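Local coordinates for protein Na-translocating NADH-quinone reductase subunit C NqrC (Shewanella oneidensis, PDB 4XHF) that is a flavoprotein subunit of a membrane-bound respiratory complex, here as its soluble fragment, and binds flavin mononucleotide in an FMN-binding domain, at residues 105-110 against 227-232; 133-138 against 146-151; 61-66 against 118-123; 126-131 against 151-156. All coordinates share one frame; numbering follows the deposited sequence.

In the fold
From the N terminus, helix 58-66 comes first, and contact 3 closes a loop by setting the end of that helix against strand 113-123. Contact 1 opens before that loop closes, in the turn 105-110, and ends on helix 221-234, so contacts 1 and 3 cross along the chain; they lie on opposite sides of its centre. Inside the long loop of contact 1 sits contact 4, joining the start of strand 129-139 to the turn after strand 144-151, and inside contact 4 lies contact 2, the central hairpin of the same two strands. Contact 2 touches each of the other three, linking the sheet to helix 29-48 and helix 221-234.

Contact 1 of 4, residues 105-110 against 227-232; sequences KDIAKI and VQRAME
Ile107 lays its side chain across one side of helix 221-234, between Arg229 and Glu232. Arg229 can be followed outward from the helix. Its CB rests 3.8 Å from CG2 of Ile107, CG stays near the same methyl, and CD passes the Ile107 carbonyl oxygen at 4.0 Å. The chain then bends at chi3 (-133°), and the guanidinium receives a bridging water in its plane: the water donates to Ile107 O at 2.9 Å and accepts a weak, long bond from Arg229 NH1. The NZ of Lys109 stands 4.2 Å from Arg229 NH1, two like charges side by side, probably mildly unfavourable unless solvent screens them. The loop half of the contact is a type I beta turn from Asp106 to Lys109, overlapped at its start by an inverse gamma turn centred on Asp106, whose OD1 accepts from Ile110 N at 2.9 Å. Farther along, Glu232 is extended and its side chain crosses that of Ile107 at about a right angle, with OE2 3.9 Å from Ile107 CD1. Beneath, the CB of Ala108 packs 4.0 Å from the CA of Ala230, whose own methyl faces Phe136 of the sheet.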
loop_
_atom_site.group_PDB
_atom_site.type_symbol
_atom_site.label_atom_id
_atom_site.label_comp_id
_atom_site.label_asym_id
_atom_site.label_seq_id
_atom_site.Cartn_x
_atom_site.Cartn_y
_atom_site.Cartn_z
ATOM N N LYS A 105 13.828 -11.173 -7.634
ATOM C CA LYS A 105 13.224 -12.035 -6.624
ATOM C C LYS A 105 11.734 -11.729 -6.525
ATOM O O LYS A 105 11.315 -10.859 -5.762
ATOM C CB LYS A 105 13.912 -11.843 -5.270
ATOM C CG LYS A 105 15.343 -12.366 -5.236
ATOM C CD LYS A 105 16.125 -11.804 -4.058
ATOM C CE LYS A 105 17.457 -12.518 -3.870
ATOM N NZ LYS A 105 17.365 -13.625 -2.876
ATOM N N ASP A 106 10.944 -12.445 -7.317
ATOM C CA ASP A 106 9.511 -12.193 -7.415
ATOM C C ASP A 106 8.747 -12.826 -6.250
ATOM O O ASP A 106 7.982 -13.774 -6.432
ATOM C CB ASP A 106 8.982 -12.720 -8.750
ATOM C CG ASP A 106 7.577 -12.242 -9.053
ATOM O OD1 ASP A 106 7.119 -11.280 -8.400
ATOM O OD2 ASP A 106 6.933 -12.820 -9.954
ATOM N N ILE A 107 8.954 -12.278 -5.056
ATOM C CA ILE A 107 8.378 -12.819 -3.827
ATOM C C ILE A 107 6.850 -12.805 -3.860
ATOM O O ILE A 107 6.201 -13.727 -3.364
ATOM C CB ILE A 107 8.870 -12.023 -2.590
ATOM C CG1 ILE A 107 10.397 -12.088 -2.483
ATOM C CG2 ILE A 107 8.242 -12.565 -1.313
ATOM C CD1 ILE A 107 10.996 -11.134 -1.458
ATOM N N ALA A 108 6.284 -11.752 -4.445
ATOM C CA ALA A 108 4.836 -11.569 -4.473
ATOM C C ALA A 108 4.194 -12.204 -5.705
ATOM O O ALA A 108 2.981 -12.117 -5.888
ATOM C CB ALA A 108 4.501 -10.088 -4.419
ATOM N N LYS A 109 5.012 -12.834 -6.544
ATOM C CA LYS A 109 4.521 -13.540 -7.725
ATOM C C LYS A 109 3.710 -12.622 -8.633
ATOM O O LYS A 109 2.620 -12.981 -9.079
ATOM C CB LYS A 109 3.675 -14.747 -7.309
ATOM C CG LYS A 109 4.391 -15.693 -6.358
ATOM C CD LYS A 109 3.460 -16.754 -5.800
ATOM C CE LYS A 109 4.139 -17.535 -4.682
ATOM N NZ LYS A 109 3.231 -18.524 -4.039
ATOM N N ILE A 110 4.246 -11.434 -8.901
ATOM C CA ILE A 110 3.572 -10.462 -9.757
ATOM C C ILE A 110 4.069 -10.546 -11.197
ATOM O O ILE A 110 3.531 -9.878 -12.079
ATOM C CB ILE A 110 3.763 -9.019 -9.236
ATOM C CG1 ILE A 110 5.247 -8.629 -9.224
ATOM C CG2 ILE A 110 3.160 -8.887 -7.844
ATOM C CD1 ILE A 110 5.498 -7.176 -8.865
ATOM N N VAL A 227 -0.293 -11.830 1.655
ATOM C CA VAL A 227 -0.255 -10.421 2.036
ATOM C C VAL A 227 1.088 -10.109 2.670
ATOM O O VAL A 227 1.677 -9.057 2.431
ATOM C CB VAL A 227 -1.388 -10.069 3.021
ATOM C CG1 VAL A 227 -1.290 -8.612 3.477
ATOM C CG2 VAL A 227 -2.738 -10.338 2.383
ATOM N N GLN A 228 1.564 -11.044 3.481
ATOM C CA GLN A 228 2.854 -10.914 4.137
ATOM C C GLN A 228 3.968 -10.800 3.101
ATOM O O GLN A 228 4.846 -9.943 3.210
ATOM C CB GLN A 228 3.088 -12.113 5.054
ATOM C CG GLN A 228 4.386 -12.094 5.836
ATOM C CD GLN A 228 4.708 -13.449 6.409
ATOM O OE1 GLN A 228 4.000 -13.954 7.283
ATOM N NE2 GLN A 228 5.776 -14.057 5.909
ATOM N N ARG A 229 3.916 -11.658 2.087
ATOM C CA ARG A 229 4.914 -11.656 1.026
ATOM C C ARG A 229 4.764 -10.437 0.122
ATOM O O ARG A 229 5.743 -9.947 -0.441
ATOM C CB ARG A 229 4.812 -12.940 0.205
ATOM C CG ARG A 229 5.377 -14.158 0.915
ATOM C CD ARG A 229 5.220 -15.421 0.088
ATOM N NE ARG A 229 4.699 -16.532 0.889
ATOM C CZ ARG A 229 3.519 -17.124 0.706
ATOM N NH1 ARG A 229 2.695 -16.743 -0.266
ATOM N NH2 ARG A 229 3.162 -18.121 1.503
ATOM N N ALA A 230 3.535 -9.949 -0.008
ATOM C CA ALA A 230 3.271 -8.756 -0.801
ATOM C C ALA A 230 3.999 -7.560 -0.206
ATOM O O ALA A 230 4.658 -6.805 -0.918
ATOM C CB ALA A 230 1.780 -8.487 -0.879
ATOM N N MET A 231 3.883 -7.396 1.107
ATOM C CA MET A 231 4.566 -6.309 1.792
ATOM C C MET A 231 6.075 -6.530 1.803
ATOM O O MET A 231 6.843 -5.575 1.698
ATOM C CB MET A 231 4.043 -6.166 3.220
ATOM C CG MET A 231 2.653 -5.566 3.295
ATOM S SD MET A 231 2.073 -5.409 4.989
ATOM C CE MET A 231 0.359 -4.969 4.722
ATOM N N GLU A 232 6.498 -7.786 1.916
ATOM C CA GLU A 232 7.919 -8.109 1.930
ATOM C C GLU A 232 8.602 -7.651 0.645
ATOM O O GLU A 232 9.739 -7.177 0.671
ATOM C CB GLU A 232 8.132 -9.609 2.119
ATOM C CG GLU A 232 9.597 -10.001 2.171
ATOM C CD GLU A 232 9.797 -11.489 2.334
ATOM O OE1 GLU A 232 8.787 -12.214 2.426
ATOM O OE2 GLU A 232 10.963 -11.934 2.361
HETATM O O HOH W 1 3.430 -14.517 -2.849
#

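Contact 2 of 4, residues 133-138 against 146-151; sequences VVPFYG and YGYVAV
With chi1 79°, Phe136 holds its ring between its backbone N and carbonyl carbon, which brings it up to the backbone of the partner strand with Tyr148 N at its edge, while Val149 puts CG2 beside its own backbone N, facing that ring. CG2 of Val149 therefore lies over one face of the phenyl group, 3.5 Å from Phe136 CD1. Phe136 CE1 lies 3.4 Å from Gly147 C, where there is no side chain to obstruct it. On the other side of the sheet Tyr137 and Tyr146 point the same way. Their planes are within 8° of parallel but slid so far that the rings barely overlap, and the closer contact is a CH-pi one, with Tyr137 CB 3.9 Å from the centroid of the Tyr146 ring. On that side too, Val133 CG1 touches Tyr148 CB at 3.8 Å, and Pro135 CB meets Tyr148 CE1. Between these layers runs an antiparallel ladder: Val134 and Val149 exchange two hydrogen bonds, as do Phe136 and Gly147, the Gly147 N to Phe136 O bond being the most bent at 147°. Those four bonds satisfy the hydrogen-bonded pairs, and outward-facing groups of Val133 and Tyr148 bond to strands 113-123 and 158-165, leaving apolar contacts to helix 221-234 at Phe136 and Val149, and to helix 29-48 at Val133 and Ala150.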
loop_
_atom_site.group_PDB
_atom_site.type_symbol
_atom_site.label_atom_id
_atom_site.label_comp_id
_atom_site.label_asym_id
_atom_site.label_seq_id
_atom_site.Cartn_x
_atom_site.Cartn_y
_atom_site.Cartn_z
ATOM N N VAL A 133 1.613 7.067 1.940
ATOM C CA VAL A 133 0.789 5.941 1.527
ATOM C C VAL A 133 1.304 5.397 0.201
ATOM O O VAL A 133 1.433 6.141 -0.774
ATOM C CB VAL A 133 -0.691 6.343 1.388
ATOM C CG1 VAL A 133 -1.557 5.115 1.156
ATOM C CG2 VAL A 133 -1.156 7.099 2.630
ATOM N N VAL A 134 1.600 4.100 0.177
ATOM C CA VAL A 134 2.114 3.448 -1.023
ATOM C C VAL A 134 1.243 2.256 -1.411
ATOM O O VAL A 134 0.689 1.581 -0.545
ATOM C CB VAL A 134 3.569 2.967 -0.833
ATOM C CG1 VAL A 134 4.468 4.133 -0.482
ATOM C CG2 VAL A 134 3.654 1.888 0.243
ATOM N N PRO A 135 1.118 1.995 -2.719
ATOM C CA PRO A 135 0.377 0.823 -3.185
ATOM C C PRO A 135 1.187 -0.458 -3.039
ATOM O O PRO A 135 2.400 -0.448 -3.246
ATOM C CB PRO A 135 0.121 1.137 -4.659
ATOM C CG PRO A 135 1.281 1.982 -5.052
ATOM C CD PRO A 135 1.595 2.817 -3.844
ATOM N N PHE A 136 0.519 -1.546 -2.681
ATOM C CA PHE A 136 1.156 -2.849 -2.657
ATOM C C PHE A 136 0.164 -3.870 -3.176
ATOM O O PHE A 136 -1.048 -3.694 -3.048
ATOM C CB PHE A 136 1.624 -3.215 -1.247
ATOM C CG PHE A 136 0.528 -3.701 -0.355
ATOM C CD1 PHE A 136 -0.452 -2.835 0.091
ATOM C CD2 PHE A 136 0.478 -5.024 0.039
ATOM C CE1 PHE A 136 -1.461 -3.277 0.915
ATOM C CE2 PHE A 136 -0.530 -5.475 0.862
ATOM C CZ PHE A 136 -1.501 -4.599 1.301
ATOM N N TYR A 137 0.683 -4.926 -3.785
ATOM C CA TYR A 137 -0.158 -6.021 -4.232
ATOM C C TYR A 137 0.681 -7.268 -4.438
ATOM O O TYR A 137 1.900 -7.192 -4.587
ATOM C CB TYR A 137 -0.904 -5.652 -5.517
ATOM C CG TYR A 137 -0.020 -5.434 -6.725
ATOM C CD1 TYR A 137 0.626 -4.223 -6.926
ATOM C CD2 TYR A 137 0.152 -6.434 -7.672
ATOM C CE1 TYR A 137 1.430 -4.018 -8.031
ATOM C CE2 TYR A 137 0.953 -6.238 -8.781
ATOM C CZ TYR A 137 1.588 -5.029 -8.956
ATOM O OH TYR A 137 2.386 -4.834 -10.059
ATOM N N GLY A 138 0.019 -8.416 -4.425
ATOM C CA GLY A 138 0.700 -9.687 -4.556
ATOM C C GLY A 138 -0.298 -10.822 -4.609
ATOM O O GLY A 138 -1.454 -10.661 -4.220
ATOM N N TYR A 146 -4.891 -6.438 -3.920
ATOM C CA TYR A 146 -4.439 -5.053 -4.047
ATOM C C TYR A 146 -4.829 -4.213 -2.839
ATOM O O TYR A 146 -5.919 -4.367 -2.292
ATOM C CB TYR A 146 -5.027 -4.412 -5.302
ATOM C CG TYR A 146 -4.549 -5.025 -6.589
ATOM C CD1 TYR A 146 -5.041 -6.246 -7.025
ATOM C CD2 TYR A 146 -3.615 -4.373 -7.376
ATOM C CE1 TYR A 146 -4.606 -6.805 -8.205
ATOM C CE2 TYR A 146 -3.175 -4.920 -8.556
ATOM C CZ TYR A 146 -3.673 -6.136 -8.968
ATOM O OH TYR A 146 -3.230 -6.681 -10.152
ATOM N N GLY A 147 -3.949 -3.296 -2.449
ATOM C CA GLY A 147 -4.221 -2.429 -1.321
ATOM C C GLY A 147 -3.230 -1.290 -1.183
ATOM O O GLY A 147 -2.424 -1.038 -2.080
ATOM N N TYR A 148 -3.305 -0.602 -0.048
ATOM C CA TYR A 148 -2.399 0.495 0.274
ATOM C C TYR A 148 -1.909 0.364 1.713
ATOM O O TYR A 148 -2.652 -0.086 2.586
ATOM C CB TYR A 148 -3.088 1.852 0.076
ATOM C CG TYR A 148 -3.475 2.151 -1.356
ATOM C CD1 TYR A 148 -2.595 2.790 -2.219
ATOM C CD2 TYR A 148 -4.725 1.794 -1.845
ATOM C CE1 TYR A 148 -2.948 3.062 -3.529
ATOM C CE2 TYR A 148 -5.088 2.063 -3.152
ATOM C CZ TYR A 148 -4.195 2.697 -3.989
ATOM O OH TYR A 148 -4.549 2.966 -5.290
ATOM N N VAL A 149 -0.654 0.745 1.940
ATOM C CA VAL A 149 -0.084 0.817 3.282
ATOM C C VAL A 149 0.419 2.225 3.572
ATOM O O VAL A 149 1.235 2.770 2.826
ATOM C CB VAL A 149 1.084 -0.168 3.467
ATOM C CG1 VAL A 149 1.646 -0.082 4.882
ATOM C CG2 VAL A 149 0.636 -1.579 3.167
ATOM N N ALA A 150 -0.077 2.805 4.660
ATOM C CA ALA A 150 0.394 4.098 5.136
ATOM C C ALA A 150 1.460 3.874 6.196
ATOM O O ALA A 150 1.227 3.159 7.169
ATOM C CB ALA A 150 -0.755 4.913 5.699
ATOM N N VAL A 151 2.628 4.477 5.999
ATOM C CA VAL A 151 3.730 4.342 6.944
ATOM C C VAL A 151 4.076 5.706 7.530
ATOM O O VAL A 151 3.990 6.722 6.843
ATOM C CB VAL A 151 4.980 3.718 6.275
ATOM C CG1 VAL A 151 4.685 2.298 5.824
ATOM C CG2 VAL A 151 5.451 4.556 5.095
#

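Contact 3 of 4, residues 61-66 against 118-123; sequences DIFAKS and RVFKVF
This is a helix-end-to-strand contact, in which the last turn of helix 58-66 abuts the end of strand 113-123; the two segments run nearly perpendicular, at 96°, with axes 8.2 Å apart. One backbone bond carries it. Phe123 N donates to Ser66 O over 2.8 Å at 164°, and the donor lies in the carbonyl plane, a nearly straight link from the C-terminal end of the helix to the strand. The same oxygen receives a CA-H...O contact from Val122 CA at 3.4 Å and sits at the edge of the Phe123 ring, near its plane, 3.6 Å from CD2. Ser66 also places CB 3.4 Å from Phe123 O. A water donates to that carbonyl and forms a weak, long link with Ser66 OG. The second point of contact is aromatic. With CG anti to the backbone N (chi1 -176°), Phe63 extends its ring so that CZ reaches Phe120 CE2 at 3.9 Å; the phenylalanine side chains cross at about a right angle, and Phe120 CE2 meets the Phe63 ring in plane, at its edge. Both rings also lie against Val45 of helix 29-48. The chain continues from Ser66 straight into strand 67-73, which pairs antiparallel with strand 113-123, while strand 129-139 flanks the latter on its other side.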
loop_
_atom_site.group_PDB
_atom_site.type_symbol
_atom_site.label_atom_id
_atom_site.label_comp_id
_atom_site.label_asym_id
_atom_site.label_seq_id
_atom_site.Cartn_x
_atom_site.Cartn_y
_atom_site.Cartn_z
ATOM N N ASP A 61 -12.015 17.669 -0.820
ATOM C CA ASP A 61 -11.352 18.896 -0.396
ATOM C C ASP A 61 -10.233 18.582 0.591
ATOM O O ASP A 61 -9.172 19.201 0.561
ATOM C CB ASP A 61 -12.354 19.862 0.242
ATOM C CG ASP A 61 -13.605 20.054 -0.599
ATOM O OD1 ASP A 61 -13.536 19.871 -1.832
ATOM O OD2 ASP A 61 -14.660 20.392 -0.021
ATOM N N ILE A 62 -10.482 17.616 1.468
ATOM C CA ILE A 62 -9.499 17.211 2.463
ATOM C C ILE A 62 -8.291 16.587 1.772
ATOM O O ILE A 62 -7.148 16.871 2.125
ATOM C CB ILE A 62 -10.111 16.223 3.480
ATOM C CG1 ILE A 62 -11.175 16.941 4.314
ATOM C CG2 ILE A 62 -9.037 15.640 4.402
ATOM C CD1 ILE A 62 -12.046 16.031 5.143
ATOM N N PHE A 63 -8.555 15.744 0.781
ATOM C CA PHE A 63 -7.494 15.111 0.008
ATOM C C PHE A 63 -6.659 16.165 -0.710
ATOM O O PHE A 63 -5.431 16.151 -0.640
ATOM C CB PHE A 63 -8.085 14.123 -1.000
ATOM C CG PHE A 63 -7.052 13.352 -1.776
ATOM C CD1 PHE A 63 -6.447 13.905 -2.893
ATOM C CD2 PHE A 63 -6.696 12.068 -1.395
ATOM C CE1 PHE A 63 -5.500 13.196 -3.610
ATOM C CE2 PHE A 63 -5.751 11.354 -2.111
ATOM C CZ PHE A 63 -5.154 11.919 -3.218
ATOM N N ALA A 64 -7.337 17.083 -1.391
ATOM C CA ALA A 64 -6.668 18.093 -2.200
ATOM C C ALA A 64 -5.732 18.970 -1.371
ATOM O O ALA A 64 -4.702 19.427 -1.865
ATOM C CB ALA A 64 -7.700 18.954 -2.910
ATOM N N LYS A 65 -6.089 19.196 -0.111
ATOM C CA LYS A 65 -5.309 20.070 0.757
ATOM C C LYS A 65 -4.181 19.332 1.465
ATOM O O LYS A 65 -3.074 19.855 1.587
ATOM C CB LYS A 65 -6.217 20.728 1.798
ATOM C CG LYS A 65 -5.488 21.645 2.777
ATOM C CD LYS A 65 -4.667 22.701 2.047
ATOM C CE LYS A 65 -4.217 23.823 2.970
ATOM N NZ LYS A 65 -3.266 23.379 4.028
ATOM N N SER A 66 -4.464 18.119 1.924
ATOM C CA SER A 66 -3.555 17.416 2.826
ATOM C C SER A 66 -2.738 16.307 2.164
ATOM O O SER A 66 -1.919 15.672 2.829
ATOM C CB SER A 66 -4.349 16.825 3.994
ATOM O OG SER A 66 -4.953 17.850 4.763
ATOM N N ARG A 118 2.832 5.125 -8.119
ATOM C CA ARG A 118 2.158 6.303 -7.591
ATOM C C ARG A 118 2.105 6.221 -6.076
ATOM O O ARG A 118 1.596 5.248 -5.527
ATOM C CB ARG A 118 0.749 6.433 -8.164
ATOM C CG ARG A 118 -0.065 7.563 -7.549
ATOM C CD ARG A 118 -1.440 7.638 -8.178
ATOM N NE ARG A 118 -2.151 6.368 -8.072
ATOM C CZ ARG A 118 -3.229 6.048 -8.780
ATOM N NH1 ARG A 118 -3.730 6.905 -9.658
ATOM N NH2 ARG A 118 -3.803 4.865 -8.613
ATOM N N VAL A 119 2.629 7.246 -5.414
ATOM C CA VAL A 119 2.644 7.300 -3.959
ATOM C C VAL A 119 2.011 8.602 -3.492
ATOM O O VAL A 119 1.817 9.523 -4.284
ATOM C CB VAL A 119 4.078 7.180 -3.398
ATOM C CG1 VAL A 119 4.694 5.855 -3.802
ATOM C CG2 VAL A 119 4.949 8.331 -3.878
ATOM N N PHE A 120 1.689 8.667 -2.204
ATOM C CA PHE A 120 1.011 9.826 -1.633
ATOM C C PHE A 120 1.659 10.273 -0.329
ATOM O O PHE A 120 1.756 9.497 0.617
ATOM C CB PHE A 120 -0.462 9.509 -1.380
ATOM C CG PHE A 120 -1.186 8.984 -2.581
ATOM C CD1 PHE A 120 -1.197 7.629 -2.862
ATOM C CD2 PHE A 120 -1.868 9.845 -3.421
ATOM C CE1 PHE A 120 -1.868 7.143 -3.966
ATOM C CE2 PHE A 120 -2.541 9.367 -4.527
ATOM C CZ PHE A 120 -2.542 8.014 -4.799
ATOM N N LYS A 121 2.104 11.526 -0.289
ATOM C CA LYS A 121 2.556 12.139 0.953
ATOM C C LYS A 121 1.358 12.772 1.645
ATOM O O LYS A 121 0.607 13.516 1.019
ATOM C CB LYS A 121 3.637 13.189 0.693
ATOM C CG LYS A 121 4.982 12.621 0.267
ATOM C CD LYS A 121 5.996 13.732 0.038
ATOM C CE LYS A 121 7.338 13.187 -0.412
ATOM N NZ LYS A 121 8.320 14.277 -0.656
ATOM N N VAL A 122 1.182 12.470 2.929
ATOM C CA VAL A 122 0.041 12.970 3.692
ATOM C C VAL A 122 0.510 13.886 4.818
ATOM O O VAL A 122 1.422 13.541 5.568
ATOM C CB VAL A 122 -0.788 11.814 4.281
ATOM C CG1 VAL A 122 -2.068 12.343 4.914
ATOM C CG2 VAL A 122 -1.109 10.785 3.199
ATOM N N PHE A 123 -0.125 15.050 4.927
ATOM C CA PHE A 123 0.246 16.059 5.916
ATOM C C PHE A 123 -0.902 16.332 6.885
ATOM O O PHE A 123 -2.069 16.323 6.493
ATOM C CB PHE A 123 0.657 17.359 5.218
ATOM C CG PHE A 123 1.762 17.187 4.215
ATOM C CD1 PHE A 123 3.087 17.311 4.596
ATOM C CD2 PHE A 123 1.476 16.901 2.890
ATOM C CE1 PHE A 123 4.104 17.153 3.676
ATOM C CE2 PHE A 123 2.489 16.743 1.968
ATOM C CZ PHE A 123 3.805 16.868 2.362
HETATM O O HOH W 2 -4.777 16.106 7.780
#

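Contact 4 of 4, residues 126-131 against 151-156; sequences SGKLSS and VEPDFN
Backbone carbonyls meeting carbon atoms dominate this contact, with Pro153 at its centre. Its CG lies 3.4 Å from Leu129 O, and its CD is just as near Ser130 O, so the pyrrolidine ring rests on two successive carbonyl groups. Val151 O closes to 3.2 Å of both CA and CB of Ser131. Apolar packing is slighter: Leu129, swung away from its own backbone N (chi1 -177°), sends CD2 past the proline in the opposite direction, 4.2 Å from Pro153 CB. The side-chain hydrogen bonds described here do not join the two segments. Lys128 bends at chi2 and chi4, turning its ammonium back to donate to Leu129 O at 3.0 Å, in the carbonyl plane and on a lone pair, and leaving NZ beside Pro153 CG. Within 151-156, Asp154 OD1 accepts from Asn156 N at 2.8 Å in an Asx turn, the donor lying above the carboxylate plane. The proline is the second residue of a type I beta turn from Glu152 to Phe155, between strands 144-151 and 158-165. Against it lies a classic beta bulge, in which Ser130 and Ser131 both face Val122: a tight turn packed on an irregular strand at one end of the inner strands of the sheet.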
loop_
_atom_site.group_PDB
_atom_site.type_symbol
_atom_site.label_atom_id
_atom_site.label_comp_id
_atom_site.label_asym_id
_atom_site.label_seq_id
_atom_site.Cartn_x
_atom_site.Cartn_y
_atom_site.Cartn_z
ATOM N N SER A 126 -1.105 20.812 10.665
ATOM C CA SER A 126 0.060 21.634 10.971
ATOM C C SER A 126 0.998 21.751 9.770
ATOM O O SER A 126 1.934 22.547 9.786
ATOM C CB SER A 126 0.812 21.055 12.175
ATOM O OG SER A 126 1.941 21.843 12.505
ATOM N N GLY A 127 0.745 20.954 8.733
ATOM C CA GLY A 127 1.561 20.971 7.530
ATOM C C GLY A 127 2.769 20.054 7.607
ATOM O O GLY A 127 3.586 20.009 6.686
ATOM N N LYS A 128 2.882 19.325 8.712
ATOM C CA LYS A 128 3.969 18.375 8.916
ATOM C C LYS A 128 3.609 17.027 8.296
ATOM O O LYS A 128 2.448 16.618 8.330
ATOM C CB LYS A 128 4.262 18.225 10.414
ATOM C CG LYS A 128 5.187 17.072 10.788
ATOM C CD LYS A 128 6.587 17.252 10.228
ATOM C CE LYS A 128 7.502 16.109 10.645
ATOM N NZ LYS A 128 7.056 14.789 10.117
ATOM N N LEU A 129 4.603 16.347 7.731
ATOM C CA LEU A 129 4.394 15.032 7.133
ATOM C C LEU A 129 3.802 14.060 8.151
ATOM O O LEU A 129 4.384 13.820 9.209
ATOM C CB LEU A 129 5.709 14.475 6.581
ATOM C CG LEU A 129 5.615 13.125 5.863
ATOM C CD1 LEU A 129 4.839 13.248 4.557
ATOM C CD2 LEU A 129 6.996 12.548 5.609
ATOM N N SER A 130 2.644 13.501 7.813
ATOM C CA SER A 130 1.919 12.601 8.703
ATOM C C SER A 130 2.214 11.148 8.350
ATOM O O SER A 130 2.449 10.319 9.227
ATOM C CB SER A 130 0.416 12.880 8.623
ATOM O OG SER A 130 -0.300 12.184 9.628
ATOM N N SER A 131 2.207 10.847 7.057
ATOM C CA SER A 131 2.506 9.505 6.587
ATOM C C SER A 131 2.746 9.516 5.087
ATOM O O SER A 131 2.478 10.508 4.410
ATOM C CB SER A 131 1.367 8.538 6.930
ATOM O OG SER A 131 0.189 8.849 6.207
ATOM N N VAL A 151 2.628 4.477 5.999
ATOM C CA VAL A 151 3.730 4.342 6.944
ATOM C C VAL A 151 4.076 5.706 7.530
ATOM O O VAL A 151 3.990 6.722 6.843
ATOM C CB VAL A 151 4.980 3.718 6.275
ATOM C CG1 VAL A 151 4.685 2.298 5.824
ATOM C CG2 VAL A 151 5.451 4.556 5.095
ATOM N N GLU A 152 4.451 5.722 8.804
ATOM C CA GLU A 152 4.847 6.956 9.471
ATOM C C GLU A 152 6.194 7.433 8.923
ATOM O O GLU A 152 6.892 6.670 8.254
ATOM C CB GLU A 152 4.922 6.745 10.987
ATOM C CG GLU A 152 3.602 6.316 11.622
ATOM C CD GLU A 152 3.647 6.325 13.141
ATOM O OE1 GLU A 152 4.737 6.551 13.706
ATOM O OE2 GLU A 152 2.590 6.110 13.770
ATOM N N PRO A 153 6.560 8.699 9.195
ATOM C CA PRO A 153 7.799 9.287 8.669
ATOM C C PRO A 153 9.086 8.564 9.075
ATOM O O PRO A 153 10.140 8.898 8.536
ATOM C CB PRO A 153 7.779 10.706 9.249
ATOM C CG PRO A 153 6.348 11.002 9.456
ATOM C CD PRO A 153 5.758 9.704 9.914
ATOM N N ASP A 154 9.015 7.613 10.005
ATOM C CA ASP A 154 10.171 6.764 10.288
ATOM C C ASP A 154 10.270 5.669 9.226
ATOM O O ASP A 154 11.265 4.947 9.151
ATOM C CB ASP A 154 10.093 6.154 11.699
ATOM C CG ASP A 154 8.881 5.251 11.904
ATOM O OD1 ASP A 154 8.177 4.924 10.925
ATOM O OD2 ASP A 154 8.638 4.854 13.066
ATOM N N PHE A 155 9.219 5.561 8.414
ATOM C CA PHE A 155 9.161 4.608 7.309
ATOM C C PHE A 155 9.306 3.180 7.821
ATOM O O PHE A 155 9.956 2.337 7.200
ATOM C CB PHE A 155 10.236 4.937 6.273
ATOM C CG PHE A 155 10.139 6.336 5.735
ATOM C CD1 PHE A 155 8.930 6.831 5.276
ATOM C CD2 PHE A 155 11.247 7.163 5.712
ATOM C CE1 PHE A 155 8.832 8.119 4.789
ATOM C CE2 PHE A 155 11.155 8.453 5.226
ATOM C CZ PHE A 155 9.945 8.932 4.766
ATOM N N ASN A 156 8.677 2.924 8.963
ATOM C CA ASN A 156 8.708 1.617 9.602
ATOM C C ASN A 156 7.368 1.318 10.265
ATOM O O ASN A 156 6.767 0.269 10.033
ATOM C CB ASN A 156 9.839 1.557 10.631
ATOM C CG ASN A 156 10.070 0.161 11.170
ATOM O OD1 ASN A 156 9.615 -0.825 10.592
ATOM N ND2 ASN A 156 10.792 0.070 12.280
#